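Local structure of glutamate racemase (Campylobacter jejuni, 3UHF) at residues G28-G33 against L90-N95; G35-L40 against K266-L271; S42-R47 against H246-H251; R47-I52 against E239-K244. The protein belongs to the Asp/Glu/hydantoin racemase family, folds around two parallel beta sheets flanked by helices, and holds a D-glutamic acid molecule in its pocket. All blocks are in the same frame, centred on the assembly; numbering follows the deposited sequence.

Contact 1: residues G28-G33 against L90-N95. With DGL (D-glutamic acid), chain C.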
loop_
_atom_site.group_PDB
_atom_site.type_symbol
_atom_site.label_atom_id
_atom_site.label_comp_id
_atom_site.label_asym_id
_atom_site.label_seq_id
_atom_site.Cartn_x
_atom_site.Cartn_y
_atom_site.Cartn_z
ATOM N N GLY A 28 -8.729 9.133 -6.492
ATOM C CA GLY A 28 -7.413 8.887 -7.040
ATOM C C GLY A 28 -6.669 7.898 -6.164
ATOM O O GLY A 28 -6.872 7.853 -4.945
ATOM N N VAL A 29 -5.825 7.092 -6.795
ATOM C CA VAL A 29 -4.910 6.210 -6.090
ATOM C C VAL A 29 -3.514 6.483 -6.606
ATOM O O VAL A 29 -3.271 6.398 -7.804
ATOM C CB VAL A 29 -5.267 4.729 -6.297
ATOM C CG1 VAL A 29 -4.180 3.830 -5.701
ATOM C CG2 VAL A 29 -6.629 4.421 -5.668
ATOM N N PHE A 30 -2.606 6.841 -5.708
ATOM C CA PHE A 30 -1.232 7.111 -6.112
ATOM C C PHE A 30 -0.263 6.044 -5.606
ATOM O O PHE A 30 -0.344 5.613 -4.453
ATOM C CB PHE A 30 -0.760 8.476 -5.604
ATOM C CG PHE A 30 0.720 8.708 -5.823
ATOM C CD1 PHE A 30 1.222 8.846 -7.107
ATOM C CD2 PHE A 30 1.601 8.743 -4.756
ATOM C CE1 PHE A 30 2.594 9.032 -7.323
ATOM C CE2 PHE A 30 2.962 8.930 -4.961
ATOM C CZ PHE A 30 3.453 9.082 -6.249
ATOM N N ASP A 31 0.676 5.641 -6.461
ATOM C CA ASP A 31 1.760 4.783 -6.016
ATOM C C ASP A 31 3.059 5.168 -6.727
ATOM O O ASP A 31 3.033 5.843 -7.753
ATOM C CB ASP A 31 1.441 3.311 -6.270
ATOM C CG ASP A 31 2.560 2.386 -5.804
ATOM O OD1 ASP A 31 2.927 2.458 -4.611
ATOM O OD2 ASP A 31 3.083 1.616 -6.635
ATOM N N SER A 32 4.187 4.752 -6.170
ATOM C CA SER A 32 5.478 5.013 -6.804
ATOM C C SER A 32 5.588 4.308 -8.148
ATOM O O SER A 32 6.324 4.748 -9.023
ATOM C CB SER A 32 6.622 4.568 -5.892
ATOM O OG SER A 32 6.554 3.168 -5.643
ATOM N N GLY A 33 4.858 3.212 -8.324
ATOM C CA GLY A 33 4.951 2.475 -9.575
ATOM C C GLY A 33 3.800 1.518 -9.807
ATOM O O GLY A 33 2.642 1.927 -9.766
ATOM N N LEU A 90 -8.019 11.154 -2.143
ATOM C CA LEU A 90 -6.807 10.549 -2.669
ATOM C C LEU A 90 -6.278 9.505 -1.702
ATOM O O LEU A 90 -6.084 9.778 -0.510
ATOM C CB LEU A 90 -5.742 11.613 -2.907
ATOM C CG LEU A 90 -4.374 11.066 -3.330
ATOM C CD1 LEU A 90 -4.491 10.278 -4.627
ATOM C CD2 LEU A 90 -3.374 12.206 -3.478
ATOM N N ILE A 91 -6.037 8.309 -2.228
ATOM C CA ILE A 91 -5.447 7.235 -1.459
ATOM C C ILE A 91 -3.990 7.073 -1.870
ATOM O O ILE A 91 -3.684 6.889 -3.057
ATOM C CB ILE A 91 -6.164 5.900 -1.707
ATOM C CG1 ILE A 91 -7.660 6.034 -1.434
ATOM C CG2 ILE A 91 -5.541 4.792 -0.852
ATOM C CD1 ILE A 91 -7.970 6.611 -0.071
ATOM N N ILE A 92 -3.099 7.174 -0.895
ATOM C CA ILE A 92 -1.675 6.918 -1.128
ATOM C C ILE A 92 -1.426 5.433 -0.861
ATOM O O ILE A 92 -1.279 5.019 0.289
ATOM C CB ILE A 92 -0.797 7.776 -0.193
ATOM C CG1 ILE A 92 -1.208 9.256 -0.287
ATOM C CG2 ILE A 92 0.687 7.596 -0.510
ATOM C CD1 ILE A 92 -1.112 9.833 -1.697
ATOM N N ALA A 93 -1.428 4.632 -1.925
ATOM C CA ALA A 93 -1.259 3.182 -1.813
ATOM C C ALA A 93 0.134 2.841 -1.305
ATOM O O ALA A 93 0.348 1.804 -0.691
ATOM C CB ALA A 93 -1.496 2.506 -3.182
ATOM N N CYS A 94 1.078 3.728 -1.588
ATOM C CA CYS A 94 2.493 3.484 -1.336
ATOM C C CYS A 94 2.816 3.617 0.151
ATOM O O CYS A 94 2.539 4.652 0.748
ATOM C CB CYS A 94 3.311 4.496 -2.130
ATOM S SG CYS A 94 5.098 4.278 -1.986
ATOM N N ASN A 95 3.403 2.577 0.741
ATOM C CA ASN A 95 3.761 2.626 2.149
ATOM C C ASN A 95 4.900 3.604 2.375
ATOM O O ASN A 95 4.975 4.239 3.425
ATOM C CB ASN A 95 4.153 1.240 2.667
ATOM C CG ASN A 95 3.026 0.224 2.518
ATOM O OD1 ASN A 95 2.751 -0.251 1.419
ATOM N ND2 ASN A 95 2.370 -0.108 3.630
HETATM N N DGL C . 5.467 1.394 -3.347
HETATM C CA DGL C . 6.593 1.179 -2.434
HETATM C C DGL C . 6.083 0.861 -1.037
HETATM O O DGL C . 4.929 0.450 -0.858
HETATM C CB DGL C . 7.477 0.029 -2.917
HETATM C CG DGL C . 8.249 0.357 -4.194
HETATM C CD DGL C . 9.152 1.554 -3.985
HETATM O OE1 DGL C . 8.807 2.655 -4.472
HETATM O OE2 DGL C . 10.185 1.400 -3.300
HETATM O OXT DGL C . 6.832 0.976 -0.075
#
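D31 and C94 meet where two neighbouring strands run out. D31 OD1 lies 3.2 Å from C94 CB. CG of D31 is anti to its backbone N (chi1 -180°), which brings the carboxylate across to C94. Earlier in the strands the backbones are joined in parallel. I91 N donates to G28 O, F30 N to I91 O, and A93 N to F30 O. The last bond is the most bent, with 138° at the hydrogen. V29 CG1 packs on A93 CB at 3.9 Å. Its other methyl, CG2, faces I91 CB. F30 and I92 point to the other face of the sheet. There I92 CD1 comes obliquely to the F30 ring and reaches F30 CB at 4.2 Å. Strands 26-31 and 89-92 are adjacent in the five-stranded parallel sheet, and the pocket forms at their C-terminal ends, as is usual in alpha/beta folds. S32 OG donates to OE1 of D-glutamic acid at 2.6 Å and accepts from its N. C94 SG and D31 OD1 stand 3.2 and 3.0 Å from the ligand N. N95 N donates to the ligand O at 3.1 Å. D31 OD2 accepts from G33 N, from above the carboxylate plane, in an Asx turn.

Contact 2: residues G35-L40 against K266-L271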
loop_
_atom_site.group_PDB
_atom_site.type_symbol
_atom_site.label_atom_id
_atom_site.label_comp_id
_atom_site.label_asym_id
_atom_site.label_seq_id
_atom_site.Cartn_x
_atom_site.Cartn_y
_atom_site.Cartn_z
ATOM N N GLY A 35 3.452 -1.486 -8.001
ATOM C CA GLY A 35 3.143 -2.237 -6.798
ATOM C C GLY A 35 1.780 -1.888 -6.235
ATOM O O GLY A 35 1.055 -2.762 -5.745
ATOM N N GLY A 36 1.434 -0.605 -6.322
ATOM C CA GLY A 36 0.183 -0.086 -5.787
ATOM C C GLY A 36 -1.073 -0.733 -6.347
ATOM O O GLY A 36 -2.173 -0.558 -5.805
ATOM N N LEU A 37 -0.922 -1.479 -7.434
ATOM C CA LEU A 37 -2.028 -2.271 -7.960
ATOM C C LEU A 37 -2.583 -3.247 -6.905
ATOM O O LEU A 37 -3.748 -3.629 -6.965
ATOM C CB LEU A 37 -1.596 -3.019 -9.231
ATOM C CG LEU A 37 -1.293 -2.142 -10.456
ATOM C CD1 LEU A 37 -0.695 -2.965 -11.609
ATOM C CD2 LEU A 37 -2.533 -1.367 -10.929
ATOM N N SER A 38 -1.761 -3.650 -5.939
ATOM C CA SER A 38 -2.237 -4.573 -4.915
ATOM C C SER A 38 -3.305 -3.898 -4.042
ATOM O O SER A 38 -4.254 -4.545 -3.577
ATOM C CB SER A 38 -1.087 -5.114 -4.059
ATOM O OG SER A 38 -0.500 -4.093 -3.275
ATOM N N VAL A 39 -3.143 -2.593 -3.842
ATOM C CA VAL A 39 -4.117 -1.789 -3.115
ATOM C C VAL A 39 -5.321 -1.509 -4.002
ATOM O O VAL A 39 -6.471 -1.618 -3.561
ATOM C CB VAL A 39 -3.499 -0.462 -2.618
ATOM C CG1 VAL A 39 -4.571 0.434 -1.998
ATOM C CG2 VAL A 39 -2.401 -0.752 -1.596
ATOM N N LEU A 40 -5.062 -1.166 -5.260
ATOM C CA LEU A 40 -6.149 -0.941 -6.210
ATOM C C LEU A 40 -7.078 -2.152 -6.262
ATOM O O LEU A 40 -8.306 -2.011 -6.264
ATOM C CB LEU A 40 -5.600 -0.642 -7.602
ATOM C CG LEU A 40 -6.680 -0.333 -8.641
ATOM C CD1 LEU A 40 -7.350 0.984 -8.304
ATOM C CD2 LEU A 40 -6.101 -0.304 -10.056
ATOM N N LYS A 266 -4.075 -5.676 -15.803
ATOM C CA LYS A 266 -5.021 -6.644 -16.356
ATOM C C LYS A 266 -4.785 -8.026 -15.754
ATOM O O LYS A 266 -5.726 -8.731 -15.395
ATOM C CB LYS A 266 -4.948 -6.674 -17.880
ATOM C CG LYS A 266 -5.721 -5.539 -18.530
ATOM C CD LYS A 266 -5.600 -5.559 -20.046
ATOM C CE LYS A 266 -4.207 -5.149 -20.500
ATOM N NZ LYS A 266 -4.093 -5.101 -21.986
ATOM N N ILE A 267 -3.516 -8.387 -15.611
ATOM C CA ILE A 267 -3.142 -9.648 -14.990
ATOM C C ILE A 267 -3.465 -9.687 -13.491
ATOM O O ILE A 267 -4.194 -10.562 -13.030
ATOM C CB ILE A 267 -1.643 -9.930 -15.182
ATOM C CG1 ILE A 267 -1.312 -10.025 -16.676
ATOM C CG2 ILE A 267 -1.248 -11.193 -14.437
ATOM C CD1 ILE A 267 0.162 -10.224 -16.959
ATOM N N TRP A 268 -2.916 -8.744 -12.732
ATOM C CA TRP A 268 -3.090 -8.747 -11.279
ATOM C C TRP A 268 -4.551 -8.625 -10.825
ATOM O O TRP A 268 -4.939 -9.230 -9.833
ATOM C CB TRP A 268 -2.258 -7.645 -10.618
ATOM C CG TRP A 268 -0.776 -7.882 -10.624
ATOM C CD1 TRP A 268 -0.084 -8.819 -11.346
ATOM C CD2 TRP A 268 0.202 -7.162 -9.863
ATOM N NE1 TRP A 268 1.264 -8.720 -11.081
ATOM C CE2 TRP A 268 1.465 -7.710 -10.175
ATOM C CE3 TRP A 268 0.128 -6.110 -8.944
ATOM C CZ2 TRP A 268 2.646 -7.237 -9.602
ATOM C CZ3 TRP A 268 1.305 -5.638 -8.378
ATOM C CH2 TRP A 268 2.546 -6.203 -8.709
ATOM N N LEU A 269 -5.350 -7.847 -11.551
ATOM C CA LEU A 269 -6.743 -7.621 -11.179
ATOM C C LEU A 269 -7.720 -8.514 -11.949
ATOM O O LEU A 269 -8.936 -8.412 -11.761
ATOM C CB LEU A 269 -7.124 -6.150 -11.381
ATOM C CG LEU A 269 -6.870 -5.165 -10.234
ATOM C CD1 LEU A 269 -5.395 -5.055 -9.874
ATOM C CD2 LEU A 269 -7.433 -3.802 -10.606
ATOM N N ASN A 270 -7.188 -9.390 -12.797
ATOM C CA ASN A 270 -8.014 -10.239 -13.651
ATOM C C ASN A 270 -9.074 -9.449 -14.406
ATOM O O ASN A 270 -10.262 -9.737 -14.293
ATOM C CB ASN A 270 -8.679 -11.354 -12.836
ATOM C CG ASN A 270 -7.686 -12.363 -12.315
ATOM O OD1 ASN A 270 -6.630 -12.563 -12.905
ATOM N ND2 ASN A 270 -8.020 -13.007 -11.199
ATOM N N LEU A 271 -8.639 -8.438 -15.150
ATOM C CA LEU A 271 -9.562 -7.580 -15.883
ATOM C C LEU A 271 -9.956 -8.186 -17.237
ATOM O O LEU A 271 -9.259 -9.056 -17.775
ATOM C CB LEU A 271 -8.971 -6.186 -16.064
ATOM C CG LEU A 271 -8.500 -5.515 -14.783
ATOM C CD1 LEU A 271 -7.856 -4.162 -15.071
ATOM C CD2 LEU A 271 -9.674 -5.366 -13.835
#
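L37 CB packs against the six-membered part of the W268 indole. Its nearest ring atom is CE3, at 3.6 Å, and the approach is oblique. G35 O meets the same indole at its edge, in the ring plane, 3.9 Å from CZ3. L269 makes the second half of the contact. Its CD1 touches the backbone O of L37 at 3.6 Å. Its CD2 packs on L40 CD2 at 3.8 Å. The two side chains cross at about a right angle, with these methyls touching. All of this is van der Waals packing.

One shell out, the backbone sets the positions. G35 O accepts from S38 N at 3.0 Å, and G36 O accepts from L40 N. These bonds wind the chain so that L37 and L40 face W268 and L269. With chi1 at -177°, L40 turns its CG away from its own N, and CD2 reaches L269. S38 OG is held by T205 O. At the other end, N270 has positive phi and closes a Schellman motif after helix 258-268. L271 N bonds back to K266 O there, and N270 N to I267 O. The turn these bonds close encloses W268 and L269.

Further out, L37 also packs on L261, T264 and A265 of helix 258-268. L37 and L40 both touch F252 of strand 249-254, and L269 touches L250 of the same strand. The contact therefore joins the start of helix 37-45 to the C-terminal end of helix 258-268, beside the edge strand 249-254.

Contact 3: residues S42-R47 against H246-H251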
loop_
_atom_site.group_PDB
_atom_site.type_symbol
_atom_site.label_atom_id
_atom_site.label_comp_id
_atom_site.label_asym_id
_atom_site.label_seq_id
_atom_site.Cartn_x
_atom_site.Cartn_y
_atom_site.Cartn_z
ATOM N N SER A 42 -7.784 -4.373 -3.948
ATOM C CA SER A 42 -8.668 -4.436 -2.785
ATOM C C SER A 42 -9.796 -3.425 -2.895
ATOM O O SER A 42 -10.954 -3.747 -2.608
ATOM C CB SER A 42 -7.882 -4.181 -1.493
ATOM O OG SER A 42 -6.798 -5.083 -1.371
ATOM N N LEU A 43 -9.458 -2.202 -3.302
ATOM C CA LEU A 43 -10.458 -1.133 -3.425
ATOM C C LEU A 43 -11.507 -1.446 -4.477
ATOM O O LEU A 43 -12.697 -1.183 -4.296
ATOM C CB LEU A 43 -9.779 0.192 -3.765
ATOM C CG LEU A 43 -8.800 0.722 -2.719
ATOM C CD1 LEU A 43 -7.990 1.876 -3.296
ATOM C CD2 LEU A 43 -9.563 1.170 -1.472
ATOM N N TYR A 44 -11.042 -2.021 -5.575
ATOM C CA TYR A 44 -11.873 -2.373 -6.712
ATOM C C TYR A 44 -12.834 -3.500 -6.359
ATOM O O TYR A 44 -14.038 -3.424 -6.639
ATOM C CB TYR A 44 -10.932 -2.803 -7.839
ATOM C CG TYR A 44 -11.561 -3.128 -9.163
ATOM C CD1 TYR A 44 -12.287 -2.176 -9.870
ATOM C CD2 TYR A 44 -11.386 -4.376 -9.733
ATOM C CE1 TYR A 44 -12.842 -2.476 -11.105
ATOM C CE2 TYR A 44 -11.933 -4.686 -10.962
ATOM C CZ TYR A 44 -12.657 -3.736 -11.644
ATOM O OH TYR A 44 -13.202 -4.058 -12.865
ATOM N N GLU A 45 -12.310 -4.556 -5.748
ATOM C CA GLU A 45 -13.144 -5.713 -5.434
ATOM C C GLU A 45 -14.143 -5.414 -4.320
ATOM O O GLU A 45 -15.206 -6.037 -4.242
ATOM C CB GLU A 45 -12.276 -6.936 -5.115
ATOM C CG GLU A 45 -11.387 -7.332 -6.297
ATOM C CD GLU A 45 -10.491 -8.531 -6.017
ATOM O OE1 GLU A 45 -10.416 -8.988 -4.852
ATOM O OE2 GLU A 45 -9.850 -9.018 -6.975
ATOM N N ALA A 46 -13.818 -4.440 -3.475
ATOM C CA ALA A 46 -14.723 -4.027 -2.397
ATOM C C ALA A 46 -15.943 -3.237 -2.894
ATOM O O ALA A 46 -16.888 -2.997 -2.134
ATOM C CB ALA A 46 -13.956 -3.226 -1.347
ATOM N N ARG A 47 -15.912 -2.837 -4.163
ATOM C CA ARG A 47 -16.999 -2.081 -4.788
ATOM C C ARG A 47 -17.407 -0.822 -4.028
ATOM O O ARG A 47 -18.590 -0.597 -3.768
ATOM C CB ARG A 47 -18.214 -2.984 -5.027
ATOM C CG ARG A 47 -17.909 -4.143 -5.964
ATOM C CD ARG A 47 -19.155 -4.661 -6.658
ATOM N NE ARG A 47 -18.817 -5.687 -7.640
ATOM C CZ ARG A 47 -19.636 -6.108 -8.599
ATOM N NH1 ARG A 47 -20.852 -5.587 -8.713
ATOM N NH2 ARG A 47 -19.239 -7.048 -9.445
ATOM N N HIS A 246 -22.020 -1.719 -9.482
ATOM C CA HIS A 246 -21.010 -2.275 -10.382
ATOM C C HIS A 246 -19.576 -2.060 -9.890
ATOM O O HIS A 246 -19.349 -1.347 -8.914
ATOM C CB HIS A 246 -21.126 -1.608 -11.754
ATOM C CG HIS A 246 -22.439 -1.831 -12.432
ATOM N ND1 HIS A 246 -22.908 -3.088 -12.744
ATOM C CD2 HIS A 246 -23.375 -0.958 -12.873
ATOM C CE1 HIS A 246 -24.082 -2.980 -13.340
ATOM N NE2 HIS A 246 -24.386 -1.698 -13.432
ATOM N N LYS A 247 -18.620 -2.673 -10.590
ATOM C CA LYS A 247 -17.204 -2.372 -10.416
ATOM C C LYS A 247 -16.914 -0.974 -10.921
ATOM O O LYS A 247 -17.604 -0.475 -11.809
ATOM C CB LYS A 247 -16.351 -3.358 -11.218
ATOM C CG LYS A 247 -16.431 -4.805 -10.769
ATOM C CD LYS A 247 -15.953 -4.966 -9.339
ATOM C CE LYS A 247 -15.886 -6.433 -8.947
ATOM N NZ LYS A 247 -15.718 -6.606 -7.478
ATOM N N ALA A 248 -15.883 -0.352 -10.363
ATOM C CA ALA A 248 -15.509 0.998 -10.748
ATOM C C ALA A 248 -14.980 1.060 -12.178
ATOM O O ALA A 248 -14.434 0.085 -12.699
ATOM C CB ALA A 248 -14.464 1.550 -9.783
ATOM N N LYS A 249 -15.158 2.215 -12.810
ATOM C CA LYS A 249 -14.446 2.519 -14.039
ATOM C C LYS A 249 -13.010 2.827 -13.645
ATOM O O LYS A 249 -12.774 3.611 -12.728
ATOM C CB LYS A 249 -15.073 3.725 -14.742
ATOM C CG LYS A 249 -14.482 4.024 -16.115
ATOM C CD LYS A 249 -14.521 2.796 -17.014
ATOM C CE LYS A 249 -14.895 3.162 -18.443
ATOM N NZ LYS A 249 -14.016 4.228 -18.988
ATOM N N LEU A 250 -12.052 2.195 -14.314
ATOM C CA LEU A 250 -10.646 2.371 -13.973
ATOM C C LEU A 250 -9.927 3.162 -15.059
ATOM O O LEU A 250 -10.150 2.935 -16.248
ATOM C CB LEU A 250 -9.960 1.012 -13.800
ATOM C CG LEU A 250 -10.486 0.051 -12.733
ATOM C CD1 LEU A 250 -9.624 -1.207 -12.686
ATOM C CD2 LEU A 250 -10.502 0.731 -11.385
ATOM N N HIS A 251 -9.071 4.091 -14.646
ATOM C CA HIS A 251 -8.209 4.811 -15.580
ATOM C C HIS A 251 -6.783 4.732 -15.069
ATOM O O HIS A 251 -6.534 4.975 -13.889
ATOM C CB HIS A 251 -8.626 6.273 -15.697
ATOM C CG HIS A 251 -10.004 6.464 -16.247
ATOM N ND1 HIS A 251 -10.307 6.264 -17.577
ATOM C CD2 HIS A 251 -11.161 6.826 -15.648
ATOM C CE1 HIS A 251 -11.592 6.500 -17.772
ATOM N NE2 HIS A 251 -12.132 6.845 -16.618
HETATM O O HOH W 1 -15.057 -1.047 -7.645
HETATM O O HOH W 2 -14.437 -1.986 -14.274
#
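The C-terminal end of helix 37-45 packs on the loop before edge strand 249-254 and on the start of that strand. The Y44 ring is held between the methylene chain of K247 and the side chain of L250. K247 CD sits over the centre of one face, 4.3 Å from the centroid. L250 CD1 lies over the opposite face, at 4.0 Å and offset toward the rim. Both are CH-pi contacts. A chi1 of -176° at Y44 swings the ring out to K247 and L250. A248 O meets the ring at its edge, in plane, 3.4 Å from CE1. One water donates to Y44 O and accepts from A248 N. Another joins Y44 OH to A248 O. The helix ends in a Schellman motif at R47, whose positive phi turns the chain toward strand 51-56. K247 bends at chi2 (-61°) and crosses R47 at about a right angle. K247 CG lies over one face of the R47 guanidinium. K247 NZ comes to the edge of that group, 3.2 Å from R47 NE, and this pairing of like charges is probably unfavourable. R47 NH1 bonds weakly to N245 O.

Contact 4: residues R47-I52 against E239-K244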
loop_
_atom_site.group_PDB
_atom_site.type_symbol
_atom_site.label_atom_id
_atom_site.label_comp_id
_atom_site.label_asym_id
_atom_site.label_seq_id
_atom_site.Cartn_x
_atom_site.Cartn_y
_atom_site.Cartn_z
ATOM N N ARG A 47 -15.912 -2.837 -4.163
ATOM C CA ARG A 47 -16.999 -2.081 -4.788
ATOM C C ARG A 47 -17.407 -0.822 -4.028
ATOM O O ARG A 47 -18.590 -0.597 -3.768
ATOM C CB ARG A 47 -18.214 -2.984 -5.027
ATOM C CG ARG A 47 -17.909 -4.143 -5.964
ATOM C CD ARG A 47 -19.155 -4.661 -6.658
ATOM N NE ARG A 47 -18.817 -5.687 -7.640
ATOM C CZ ARG A 47 -19.636 -6.108 -8.599
ATOM N NH1 ARG A 47 -20.852 -5.587 -8.713
ATOM N NH2 ARG A 47 -19.239 -7.048 -9.445
ATOM N N LEU A 48 -16.421 0.000 -3.686
ATOM C CA LEU A 48 -16.661 1.197 -2.888
ATOM C C LEU A 48 -16.911 2.420 -3.756
ATOM O O LEU A 48 -17.621 3.345 -3.351
ATOM C CB LEU A 48 -15.450 1.486 -1.999
ATOM C CG LEU A 48 -14.944 0.423 -1.026
ATOM C CD1 LEU A 48 -13.653 0.907 -0.384
ATOM C CD2 LEU A 48 -15.979 0.104 0.030
ATOM N N PHE A 49 -16.314 2.435 -4.943
ATOM C CA PHE A 49 -16.298 3.640 -5.765
ATOM C C PHE A 49 -16.805 3.405 -7.177
ATOM O O PHE A 49 -16.804 2.277 -7.671
ATOM C CB PHE A 49 -14.879 4.199 -5.823
ATOM C CG PHE A 49 -14.240 4.312 -4.484
ATOM C CD1 PHE A 49 -13.155 3.525 -4.152
ATOM C CD2 PHE A 49 -14.754 5.179 -3.533
ATOM C CE1 PHE A 49 -12.570 3.616 -2.906
ATOM C CE2 PHE A 49 -14.173 5.273 -2.283
ATOM C CZ PHE A 49 -13.083 4.488 -1.972
ATOM N N ASP A 50 -17.223 4.490 -7.822
ATOM C CA ASP A 50 -17.742 4.430 -9.179
ATOM C C ASP A 50 -16.603 4.567 -10.183
ATOM O O ASP A 50 -16.672 4.031 -11.285
ATOM C CB ASP A 50 -18.760 5.548 -9.401
ATOM C CG ASP A 50 -19.937 5.458 -8.449
ATOM O OD1 ASP A 50 -20.564 4.378 -8.391
ATOM O OD2 ASP A 50 -20.222 6.455 -7.747
ATOM N N GLU A 51 -15.563 5.297 -9.801
ATOM C CA GLU A 51 -14.454 5.541 -10.713
ATOM C C GLU A 51 -13.168 5.771 -9.943
ATOM O O GLU A 51 -13.153 6.482 -8.942
ATOM C CB GLU A 51 -14.757 6.740 -11.612
ATOM C CG GLU A 51 -13.769 6.940 -12.753
ATOM C CD GLU A 51 -14.281 7.929 -13.791
ATOM O OE1 GLU A 51 -15.159 8.754 -13.456
ATOM O OE2 GLU A 51 -13.813 7.876 -14.947
ATOM N N ILE A 52 -12.085 5.168 -10.419
ATOM C CA ILE A 52 -10.799 5.275 -9.748
ATOM C C ILE A 52 -9.715 5.647 -10.757
ATOM O O ILE A 52 -9.578 4.999 -11.799
ATOM C CB ILE A 52 -10.405 3.957 -9.066
ATOM C CG1 ILE A 52 -11.483 3.503 -8.074
ATOM C CG2 ILE A 52 -9.070 4.114 -8.358
ATOM C CD1 ILE A 52 -11.166 2.188 -7.389
ATOM N N GLU A 239 -15.113 7.197 6.227
ATOM C CA GLU A 239 -15.918 7.932 5.266
ATOM C C GLU A 239 -17.307 7.323 5.152
ATOM O O GLU A 239 -17.563 6.226 5.653
ATOM C CB GLU A 239 -15.219 7.970 3.903
ATOM C CG GLU A 239 -13.887 8.715 3.920
ATOM C CD GLU A 239 -14.055 10.217 4.107
ATOM O OE1 GLU A 239 -15.120 10.747 3.742
ATOM O OE2 GLU A 239 -13.124 10.872 4.620
ATOM N N ASN A 240 -18.208 8.050 4.507
ATOM C CA ASN A 240 -19.557 7.560 4.305
ATOM C C ASN A 240 -19.677 6.925 2.927
ATOM O O ASN A 240 -20.012 7.599 1.954
ATOM C CB ASN A 240 -20.556 8.703 4.458
ATOM C CG ASN A 240 -21.919 8.226 4.890
ATOM O OD1 ASN A 240 -22.119 7.041 5.167
ATOM N ND2 ASN A 240 -22.872 9.149 4.960
ATOM N N ILE A 241 -19.390 5.628 2.848
ATOM C CA ILE A 241 -19.393 4.930 1.568
ATOM C C ILE A 241 -20.469 3.856 1.476
ATOM O O ILE A 241 -20.409 2.838 2.166
ATOM C CB ILE A 241 -18.047 4.260 1.288
ATOM C CG1 ILE A 241 -16.897 5.109 1.826
ATOM C CG2 ILE A 241 -17.881 4.012 -0.201
ATOM C CD1 ILE A 241 -15.545 4.523 1.534
ATOM N N ASP A 242 -21.450 4.089 0.612
ATOM C CA ASP A 242 -22.422 3.062 0.275
ATOM C C ASP A 242 -21.791 2.127 -0.749
ATOM O O ASP A 242 -21.084 2.579 -1.651
ATOM C CB ASP A 242 -23.692 3.695 -0.302
ATOM C CG ASP A 242 -24.462 4.509 0.725
ATOM O OD1 ASP A 242 -24.631 4.028 1.867
ATOM O OD2 ASP A 242 -24.899 5.632 0.392
ATOM N N LEU A 243 -22.033 0.828 -0.602
ATOM C CA LEU A 243 -21.573 -0.143 -1.585
ATOM C C LEU A 243 -22.200 0.153 -2.943
ATOM O O LEU A 243 -23.402 0.407 -3.040
ATOM C CB LEU A 243 -21.905 -1.572 -1.150
ATOM C CG LEU A 243 -20.928 -2.264 -0.190
ATOM C CD1 LEU A 243 -19.593 -1.524 -0.104
ATOM C CD2 LEU A 243 -21.537 -2.448 1.189
ATOM N N LYS A 244 -21.378 0.130 -3.987
ATOM C CA LYS A 244 -21.844 0.447 -5.331
ATOM C C LYS A 244 -22.351 -0.796 -6.050
ATOM O O LYS A 244 -21.979 -1.921 -5.708
ATOM C CB LYS A 244 -20.733 1.113 -6.148
ATOM C CG LYS A 244 -20.168 2.370 -5.508
ATOM C CD LYS A 244 -21.264 3.374 -5.195
ATOM C CE LYS A 244 -20.692 4.657 -4.625
ATOM N NZ LYS A 244 -20.010 4.440 -3.318
#
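K244 folds back at chi2 (-55°) and again at chi4 (-64°), and these bends bring NZ to L48 O. The bond is short, 2.6 Å, and NZ is tilted 33° from the carbonyl plane. The same NZ also donates to D242 O at 2.7 Å, this time in the carbonyl plane. The ammonium group thus ties two backbone carbonyls together, one from each segment. The K244 backbone N donates to R47 O at 2.9 Å in a nearly straight bond. D50 lies across the K244 chain at about a right angle. D50 OD1 touches K244 CD at 3.4 Å, whereas D50 OD2 stays 4.9 Å from K244 NZ and bonds to M25 N. The two segments are connecting loops of the alpha/beta fold. Residues 239-244 follow helix 227-238. Residues 47-50 lead from helix 37-45 into strand 51-56. The touching parts, 47-50 and 241-244, run nearly perpendicular. I241 points toward the 47-50 loop. Its CG2 lies 3.2 Å from L48 O and also packs on L48 CB. Its CD1 reaches F49 CE2 at 4.1 Å, and these two side chains cross obliquely. L48 CB sits over the centre of one face of the F49 ring. L48 CD2 also meets L243 CD1.

How the contacts relate
Contact 1 is buried near the centre of the chain and joins neighbouring strands by backbone bonds beside the ligand. Contact 2 is also buried but is apolar packing. Contact 3 is at the surface, with waters and charged side chains, and contact 4 is partly buried and relies on a lysine bonded to carbonyls. Contacts 2 and 3 both use helix 37-45, and L269 and L271 touch Y44 between them. Contacts 3 and 4 share R47, and K249 pairs with D50 and I52 where strands 249-254 and 51-56 adjoin. D31 OD2 of contact 1 makes a weak hydrogen bond to G36 N of contact 2. I52 packs on both V29 and L40.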